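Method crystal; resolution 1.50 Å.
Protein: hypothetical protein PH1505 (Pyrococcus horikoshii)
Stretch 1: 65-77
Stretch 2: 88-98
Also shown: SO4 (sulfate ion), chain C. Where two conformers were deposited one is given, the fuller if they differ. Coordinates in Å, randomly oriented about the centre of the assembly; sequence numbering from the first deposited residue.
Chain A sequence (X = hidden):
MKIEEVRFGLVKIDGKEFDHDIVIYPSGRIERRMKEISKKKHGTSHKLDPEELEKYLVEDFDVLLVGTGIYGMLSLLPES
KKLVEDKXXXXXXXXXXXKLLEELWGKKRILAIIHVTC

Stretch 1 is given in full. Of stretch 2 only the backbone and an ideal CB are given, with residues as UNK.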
ATOM      1  N   LEU A  65      -3.565   3.741   3.244  1.00  5.74           N
ATOM      2  CA  LEU A  65      -3.686   4.154   1.852  1.00  3.87           C
ATOM      3  C   LEU A  65      -3.213   3.015   0.964  1.00  5.14           C
ATOM      4  O   LEU A  65      -2.080   2.544   1.082  1.00  6.62           O
ATOM      5  CB  LEU A  65      -2.854   5.418   1.603  1.00  4.67           C
ATOM      6  CG  LEU A  65      -2.829   6.043   0.194  1.00  9.66           C
ATOM      7  CD1 LEU A  65      -1.812   5.325  -0.679  0.50 14.02           C
ATOM      8  CD2 LEU A  65      -4.220   6.024  -0.414  0.50 14.91           C
ATOM      9  N   VAL A  66      -4.093   2.558   0.084  1.00  5.09           N
ATOM     10  CA  VAL A  66      -3.740   1.469  -0.812  1.00  4.36           C
ATOM     11  C   VAL A  66      -3.724   1.910  -2.267  1.00  5.41           C
ATOM     12  O   VAL A  66      -4.716   2.446  -2.765  1.00  7.01           O
ATOM     13  CB  VAL A  66      -4.733   0.272  -0.688  1.00  3.99           C
ATOM     14  CG1 VAL A  66      -4.283  -0.892  -1.576  1.00  4.36           C
ATOM     15  CG2 VAL A  66      -4.830  -0.187   0.770  1.00  7.17           C
ATOM     16  N   GLY A  67      -2.576   1.716  -2.915  1.00  4.70           N
ATOM     17  CA  GLY A  67      -2.417   1.988  -4.339  1.00  4.62           C
ATOM     18  C   GLY A  67      -2.825   0.646  -4.934  1.00  4.91           C
ATOM     19  O   GLY A  67      -2.094  -0.351  -4.837  1.00  4.48           O
ATOM     20  N   THR A  68      -4.000   0.626  -5.558  1.00  4.97           N
ATOM     21  CA  THR A  68      -4.597  -0.598  -6.078  1.00  4.63           C
ATOM     22  C   THR A  68      -4.112  -1.101  -7.420  1.00  4.77           C
ATOM     23  O   THR A  68      -4.768  -1.942  -8.041  1.00  4.47           O
ATOM     24  CB  THR A  68      -6.118  -0.409  -6.134  1.00  4.77           C
ATOM     25  OG1 THR A  68      -6.407   0.733  -6.948  1.00  5.89           O
ATOM     26  CG2 THR A  68      -6.681  -0.174  -4.727  1.00  7.12           C
ATOM     27  N   GLY A  69      -2.952  -0.615  -7.844  1.00  5.32           N
ATOM     28  CA  GLY A  69      -2.410  -0.991  -9.131  1.00  5.28           C
ATOM     29  C   GLY A  69      -2.621   0.175 -10.073  1.00  2.67           C
ATOM     30  O   GLY A  69      -3.514   0.995  -9.869  1.00  4.67           O
ATOM     31  N   ILE A  70      -1.790   0.268 -11.100  1.00  4.16           N
ATOM     32  CA  ILE A  70      -1.929   1.334 -12.081  1.00  4.50           C
ATOM     33  C   ILE A  70      -3.347   1.314 -12.651  1.00  4.43           C
ATOM     34  O   ILE A  70      -3.921   2.368 -12.918  1.00  5.41           O
ATOM     35  CB  ILE A  70      -0.909   1.144 -13.224  1.00  5.40           C
ATOM     36  CG1 ILE A  70       0.514   1.344 -12.692  1.00  6.28           C
ATOM     37  CG2 ILE A  70      -1.221   2.091 -14.386  1.00  3.92           C
ATOM     38  CD1 ILE A  70       0.834   2.766 -12.212  1.00  6.37           C
ATOM     39  N   TYR A  71      -3.914   0.119 -12.807  1.00  3.82           N
ATOM     40  CA  TYR A  71      -5.257  -0.018 -13.361  1.00  5.62           C
ATOM     41  C   TYR A  71      -6.339  -0.349 -12.330  1.00  6.69           C
ATOM     42  O   TYR A  71      -7.461  -0.727 -12.681  1.00  7.32           O
ATOM     43  CB  TYR A  71      -5.237  -1.042 -14.504  1.00  5.70           C
ATOM     44  CG  TYR A  71      -4.375  -0.585 -15.665  1.00  4.05           C
ATOM     45  CD1 TYR A  71      -3.121  -1.154 -15.906  1.00  5.42           C
ATOM     46  CD2 TYR A  71      -4.799   0.447 -16.504  1.00  5.48           C
ATOM     47  CE1 TYR A  71      -2.310  -0.696 -16.958  1.00  8.60           C
ATOM     48  CE2 TYR A  71      -3.995   0.909 -17.558  1.00  7.84           C
ATOM     49  CZ  TYR A  71      -2.759   0.333 -17.774  1.00  8.11           C
ATOM     50  OH  TYR A  71      -1.970   0.782 -18.807  1.00  7.62           O
ATOM     51  N   GLY A  72      -5.990  -0.185 -11.055  1.00  6.00           N
ATOM     52  CA  GLY A  72      -6.929  -0.415  -9.969  1.00  6.36           C
ATOM     53  C   GLY A  72      -7.518  -1.802  -9.827  1.00  7.03           C
ATOM     54  O   GLY A  72      -8.650  -1.951  -9.353  1.00  9.35           O
ATOM     55  N   MET A  73      -6.751  -2.826 -10.184  1.00  6.71           N
ATOM     56  CA  MET A  73      -7.259  -4.189 -10.114  1.00 10.20           C
ATOM     57  C   MET A  73      -7.150  -4.899  -8.773  1.00 11.27           C
ATOM     58  O   MET A  73      -7.724  -5.978  -8.590  1.00 14.90           O
ATOM     59  CB  MET A  73      -6.614  -5.027 -11.211  1.00 11.97           C
ATOM     60  CG  MET A  73      -6.898  -4.462 -12.581  1.00 13.69           C
ATOM     61  SD  MET A  73      -6.504  -5.621 -13.891  0.60 26.40           S
ATOM     62  CE  MET A  73      -6.891  -4.625 -15.342  0.60 24.84           C
ATOM     63  N   LEU A  74      -6.428  -4.302  -7.835  1.00  7.66           N
ATOM     64  CA  LEU A  74      -6.286  -4.899  -6.513  1.00  6.52           C
ATOM     65  C   LEU A  74      -7.320  -4.308  -5.569  1.00  8.92           C
ATOM     66  O   LEU A  74      -7.706  -3.155  -5.708  1.00  9.66           O
ATOM     67  CB  LEU A  74      -4.894  -4.611  -5.942  1.00  7.06           C
ATOM     68  CG  LEU A  74      -4.696  -5.008  -4.474  1.00  8.70           C
ATOM     69  CD1 LEU A  74      -4.839  -6.509  -4.325  1.00 19.83           C
ATOM     70  CD2 LEU A  74      -3.330  -4.544  -3.993  1.00 17.58           C
ATOM     71  N   SER A  75      -7.781  -5.088  -4.606  1.00 13.00           N
ATOM     72  CA  SER A  75      -8.714  -4.536  -3.641  1.00 14.31           C
ATOM     73  C   SER A  75      -8.575  -5.267  -2.325  1.00 10.34           C
ATOM     74  O   SER A  75      -8.127  -6.414  -2.294  1.00 12.02           O
ATOM     75  CB  SER A  75     -10.154  -4.634  -4.141  1.00 20.94           C
ATOM     76  OG  SER A  75     -10.574  -5.979  -4.211  1.00 20.00           O
ATOM     77  N   LEU A  76      -8.932  -4.582  -1.244  1.00 11.47           N
ATOM     78  CA  LEU A  76      -8.900  -5.161   0.092  1.00 11.91           C
ATOM     79  C   LEU A  76     -10.131  -6.033   0.268  1.00 12.58           C
ATOM     80  O   LEU A  76     -11.239  -5.622  -0.086  1.00 13.59           O
ATOM     81  CB  LEU A  76      -8.963  -4.064   1.158  1.00 10.53           C
ATOM     82  CG  LEU A  76      -7.771  -3.139   1.379  1.00 12.73           C
ATOM     83  CD1 LEU A  76      -8.165  -2.019   2.328  1.00 13.82           C
ATOM     84  CD2 LEU A  76      -6.610  -3.942   1.945  1.00 15.61           C
ATOM     85  N   LEU A  77      -9.952  -7.230   0.811  1.00 10.39           N
ATOM     86  CA  LEU A  77     -11.095  -8.094   1.053  1.00 14.45           C
ATOM     87  C   LEU A  77     -11.887  -7.463   2.194  1.00 12.98           C
ATOM     88  O   LEU A  77     -11.360  -6.650   2.956  1.00 11.25           O
ATOM     89  CB  LEU A  77     -10.639  -9.498   1.448  1.00 12.82           C
ATOM     90  CG  LEU A  77     -10.159 -10.400   0.311  1.00 16.98           C
ATOM     91  CD1 LEU A  77      -9.679 -11.722   0.879  1.00 19.66           C
ATOM     92  CD2 LEU A  77     -11.303 -10.625  -0.680  1.00 16.89           C
ATOM     93  N   UNK A  88      -8.964   5.602   8.758  1.00  8.18           N
ATOM     94  CA  UNK A  88      -9.388   6.266   7.532  1.00  6.14           C
ATOM     95  C   UNK A  88      -8.757   5.370   6.461  1.00  9.69           C
ATOM     96  O   UNK A  88      -7.549   5.149   6.477  1.00  9.38           O
ATOM     97  CB  UNK A  88      -8.950   7.729   7.444  1.00  6.14           C
ATOM     98  N   UNK A  89      -9.572   4.817   5.568  1.00  7.37           N
ATOM     99  CA  UNK A  89      -9.068   3.906   4.546  1.00  8.55           C
ATOM    100  C   UNK A  89      -9.329   4.420   3.142  1.00  8.69           C
ATOM    101  O   UNK A  89     -10.467   4.689   2.756  1.00  9.32           O
ATOM    102  CB  UNK A  89      -9.701   2.523   4.715  1.00  8.55           C
ATOM    103  N   UNK A  90      -8.252   4.541   2.380  1.00  5.94           N
ATOM    104  CA  UNK A  90      -8.303   5.066   1.028  1.00  6.58           C
ATOM    105  C   UNK A  90      -7.762   4.040   0.036  1.00  6.72           C
ATOM    106  O   UNK A  90      -6.666   3.505   0.221  1.00  7.91           O
ATOM    107  CB  UNK A  90      -7.514   6.373   0.932  1.00  6.58           C
ATOM    108  N   UNK A  91      -8.529   3.766  -1.012  1.00  7.33           N
ATOM    109  CA  UNK A  91      -8.104   2.826  -2.043  1.00  5.03           C
ATOM    110  C   UNK A  91      -8.258   3.513  -3.390  1.00  4.95           C
ATOM    111  O   UNK A  91      -9.380   3.803  -3.812  1.00  8.36           O
ATOM    112  CB  UNK A  91      -8.910   1.527  -1.988  1.00  5.03           C
ATOM    113  N   UNK A  92      -7.136   3.773  -4.056  1.00  3.86           N
ATOM    114  CA  UNK A  92      -7.140   4.433  -5.363  1.00  4.35           C
ATOM    115  C   UNK A  92      -6.080   3.851  -6.281  1.00  3.95           C
ATOM    116  O   UNK A  92      -5.084   3.305  -5.805  1.00  5.52           O
ATOM    117  CB  UNK A  92      -6.918   5.938  -5.202  1.00  4.35           C
ATOM    118  N   UNK A  93      -6.280   3.954  -7.610  1.00  3.73           N
ATOM    119  CA  UNK A  93      -5.283   3.434  -8.549  1.00  5.03           C
ATOM    120  C   UNK A  93      -3.944   4.058  -8.141  1.00  3.14           C
ATOM    121  O   UNK A  93      -3.880   5.192  -7.654  1.00  2.99           O
ATOM    122  CB  UNK A  93      -5.641   3.755 -10.001  1.00  5.03           C
ATOM    123  N   UNK A  94      -2.874   3.314  -8.371  1.00  1.95           N
ATOM    124  CA  UNK A  94      -1.573   3.710  -7.897  1.00  3.57           C
ATOM    125  C   UNK A  94      -0.998   5.077  -8.165  1.00  3.38           C
ATOM    126  O   UNK A  94      -0.447   5.680  -7.243  1.00  3.94           O
ATOM    127  CB  UNK A  94      -0.572   2.700  -8.462  1.00  3.57           C
ATOM    128  N   UNK A  95      -1.116   5.608  -9.377  1.00  4.30           N
ATOM    129  CA  UNK A  95      -0.516   6.918  -9.574  1.00  5.83           C
ATOM    130  C   UNK A  95      -1.259   7.983  -8.778  1.00  5.22           C
ATOM    131  O   UNK A  95      -0.631   8.844  -8.156  1.00  5.21           O
ATOM    132  CB  UNK A  95      -0.503   7.280 -11.060  1.00  5.83           C
ATOM    133  N   UNK A  96      -2.589   7.921  -8.771  1.00  3.18           N
ATOM    134  CA  UNK A  96      -3.364   8.882  -7.994  1.00  5.12           C
ATOM    135  C   UNK A  96      -3.068   8.660  -6.511  1.00  4.10           C
ATOM    136  O   UNK A  96      -2.882   9.613  -5.753  1.00  4.82           O
ATOM    137  CB  UNK A  96      -4.861   8.747  -8.282  1.00  5.12           C
ATOM    138  N   UNK A  97      -3.013   7.400  -6.091  1.00  4.53           N
ATOM    139  CA  UNK A  97      -2.751   7.101  -4.688  1.00  3.34           C
ATOM    140  C   UNK A  97      -1.419   7.678  -4.209  1.00  3.61           C
ATOM    141  O   UNK A  97      -1.345   8.224  -3.114  1.00  3.86           O
ATOM    142  CB  UNK A  97      -2.767   5.587  -4.468  1.00  3.34           C
ATOM    143  N   UNK A  98      -0.367   7.555  -5.019  1.00  4.42           N
ATOM    144  CA  UNK A  98       0.931   8.088  -4.618  1.00  4.02           C
ATOM    145  C   UNK A  98       0.950   9.609  -4.650  1.00  4.35           C
ATOM    146  O   UNK A  98       1.662  10.241  -3.869  1.00  3.73           O
ATOM    147  CB  UNK A  98       2.032   7.535  -5.525  1.00  4.02           C
TER
HETATM  148  S   SO4 C2001     -11.262  10.501  -5.808  0.70 31.55           S
HETATM  149  O1  SO4 C2001     -10.617  10.166  -4.527  0.70 33.60           O
HETATM  150  O2  SO4 C2001     -11.270  11.968  -5.964  0.70 29.94           O
HETATM  151  O3  SO4 C2001     -10.514   9.862  -6.904  0.70 22.50           O
HETATM  152  O4  SO4 C2001     -12.647   9.993  -5.821  0.70 33.15           O

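Position 88 opens the second strand with nothing of stretch 1 within 5.5 Å of its CB, so the contact leaves the choice free; it is Glu 88. At 89 the CB points sideways, 5.4 Å from Leu 76 CD1, and a modest apolar or beta-branched residue would suit. Val 89 brings CG1 to 3.9 Å from Leu 76 CD1.

From 90 the strand pairs in parallel with 65-68. The CB at 90 lies on the same face as Leu 65, 3.6 Å from Leu 65 CD2, which asks for an apolar, probably branched side chain. Ile 90 packs its CB 3.5 Å from Leu 65 CD2, while its backbone O accepts a hydrogen bond from Val 66 N (2.7 Å).

Position 91 turns to the other face, with Val 66. Its CB is 3.9 Å from Thr 68 CG2, so an aliphatic start fits; farther along waits the backbone N of Leu 76, a donor. A valine or threonine would cover the near part, but a long acceptor could reach that donor. Glu 91 does so: Leu 76 N gives a hydrogen bond to Glu 91 OE2 (3.2 Å), and one water donates to both Glu 91 OE1 and Leu 76 O, at 2.9 Å each.

At 92 the backbone does the work, N to Val 66 O (3.0 Å) and O from Thr 68 N (2.9 Å). The CB, 4.8 Å from Val 66 O, has room for many long side chains, and the nearby sulfate favours a positive one. Lys 92 makes two weak hydrogen bonds from NZ to the sulfate, to O1 (2.9 Å) and O4 (3.0 Å).

Position 93, with phi -53° and psi 149°, precedes a helix and needs no N-H for stretch 1. Proline is well suited, though other small residues could serve. Pro 93 places its CA 3.3 Å from Gly 69 O.

The CB at 94 points toward the turn, 3.6 Å from Gly 69 C, with the N-H of Gly 69 nearby. A short acceptor such as serine, threonine or aspartate is called for. Thr 94 OG1 accepts from Gly 69 N (2.9 Å), and Thr 94 N returns a bond to Gly 69 O (2.8 Å).

Position 95 looks sideways past Ile 70 CD1, 4.8 Å from its CB, and tolerates much; it is Lys 95. Position 96 is out of reach: Glu 96.

At 97 the CB sits 3.6 Å from Gly 67 CA and 3.9 Å from Leu 65 CD1, so a small residue fits best. Ala 97 lets helix and strand approach closely. Position 98 has no partner here; it is Leu 98.

Stretch 2, residues 88-98: EVIEKPTKEAL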
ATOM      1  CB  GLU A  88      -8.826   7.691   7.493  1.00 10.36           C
ATOM      2  CG  GLU A  88      -9.152   8.497   6.236  1.00 11.72           C
ATOM      3  CD  GLU A  88      -8.743   9.954   6.361  1.00 10.96           C
ATOM      4  OE1 GLU A  88      -8.212  10.342   7.425  1.00 15.89           O
ATOM      5  OE2 GLU A  88      -8.950  10.715   5.395  1.00 15.11           O
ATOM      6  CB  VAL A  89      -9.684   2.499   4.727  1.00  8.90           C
ATOM      7  CG1 VAL A  89      -9.199   1.555   3.631  1.00 10.50           C
ATOM      8  CG2 VAL A  89      -9.303   1.950   6.108  1.00 10.17           C
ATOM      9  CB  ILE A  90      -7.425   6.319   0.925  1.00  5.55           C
ATOM     10  CG1 ILE A  90      -7.787   7.310   2.033  1.00 11.72           C
ATOM     11  CG2 ILE A  90      -7.599   6.973  -0.455  1.00 10.12           C
ATOM     12  CD1 ILE A  90      -6.836   8.492   2.112  1.00 10.78           C
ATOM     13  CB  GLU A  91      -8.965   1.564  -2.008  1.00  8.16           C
ATOM     14  CG  GLU A  91      -8.834   0.744  -0.744  1.00 11.27           C
ATOM     15  CD  GLU A  91      -9.524  -0.598  -0.870  1.00 17.45           C
ATOM     16  OE1 GLU A  91     -10.537  -0.822  -0.171  1.00 19.64           O
ATOM     17  OE2 GLU A  91      -9.060  -1.432  -1.676  1.00 16.37           O
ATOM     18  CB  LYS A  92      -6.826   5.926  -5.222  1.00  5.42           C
ATOM     19  CG  LYS A  92      -7.821   6.718  -4.388  1.00  6.37           C
ATOM     20  CD  LYS A  92      -9.177   6.735  -5.038  1.00  9.49           C
ATOM     21  CE  LYS A  92     -10.208   7.298  -4.079  1.00 19.78           C
ATOM     22  NZ  LYS A  92     -11.531   7.435  -4.738  1.00 21.92           N
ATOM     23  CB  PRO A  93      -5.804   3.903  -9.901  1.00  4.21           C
ATOM     24  CG  PRO A  93      -7.314   3.817  -9.695  1.00  5.89           C
ATOM     25  CD  PRO A  93      -7.476   4.441  -8.324  1.00  4.53           C
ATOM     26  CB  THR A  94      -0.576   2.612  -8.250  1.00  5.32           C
ATOM     27  OG1 THR A  94      -0.954   1.443  -7.520  1.00  4.74           O
ATOM     28  CG2 THR A  94       0.856   2.994  -7.861  1.00  3.94           C
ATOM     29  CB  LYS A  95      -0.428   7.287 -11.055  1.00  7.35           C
ATOM     30  CG  LYS A  95       0.452   8.526 -11.261  1.00  8.84           C
ATOM     31  CD  LYS A  95       0.888   8.730 -12.696  1.00 15.96           C
ATOM     32  CE  LYS A  95       1.886   7.684 -13.148  1.00 10.06           C
ATOM     33  NZ  LYS A  95       2.575   8.164 -14.389  1.00 15.81           N
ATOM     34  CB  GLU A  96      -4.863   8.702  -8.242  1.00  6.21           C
ATOM     35  CG  GLU A  96      -5.709   9.556  -7.292  1.00  7.14           C
ATOM     36  CD  GLU A  96      -7.203   9.321  -7.398  1.00  8.68           C
ATOM     37  OE1 GLU A  96      -7.630   8.329  -8.021  1.00  7.20           O
ATOM     38  OE2 GLU A  96      -7.956  10.132  -6.830  1.00 10.32           O
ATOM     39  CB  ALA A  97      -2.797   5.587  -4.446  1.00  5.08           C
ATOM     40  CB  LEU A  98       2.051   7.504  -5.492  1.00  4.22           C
ATOM     41  CG  LEU A  98       2.384   6.047  -5.132  1.00  5.18           C
ATOM     42  CD1 LEU A  98       3.290   5.449  -6.185  1.00  6.70           C
ATOM     43  CD2 LEU A  98       3.059   5.991  -3.767  1.00  5.40           C
TER
HETATM   44  O   HOH W   1      -2.618   4.721 -11.987  1.00  5.23           O
HETATM   45  O   HOH W   2     -12.141  -3.015  -1.091  1.00 24.21           O
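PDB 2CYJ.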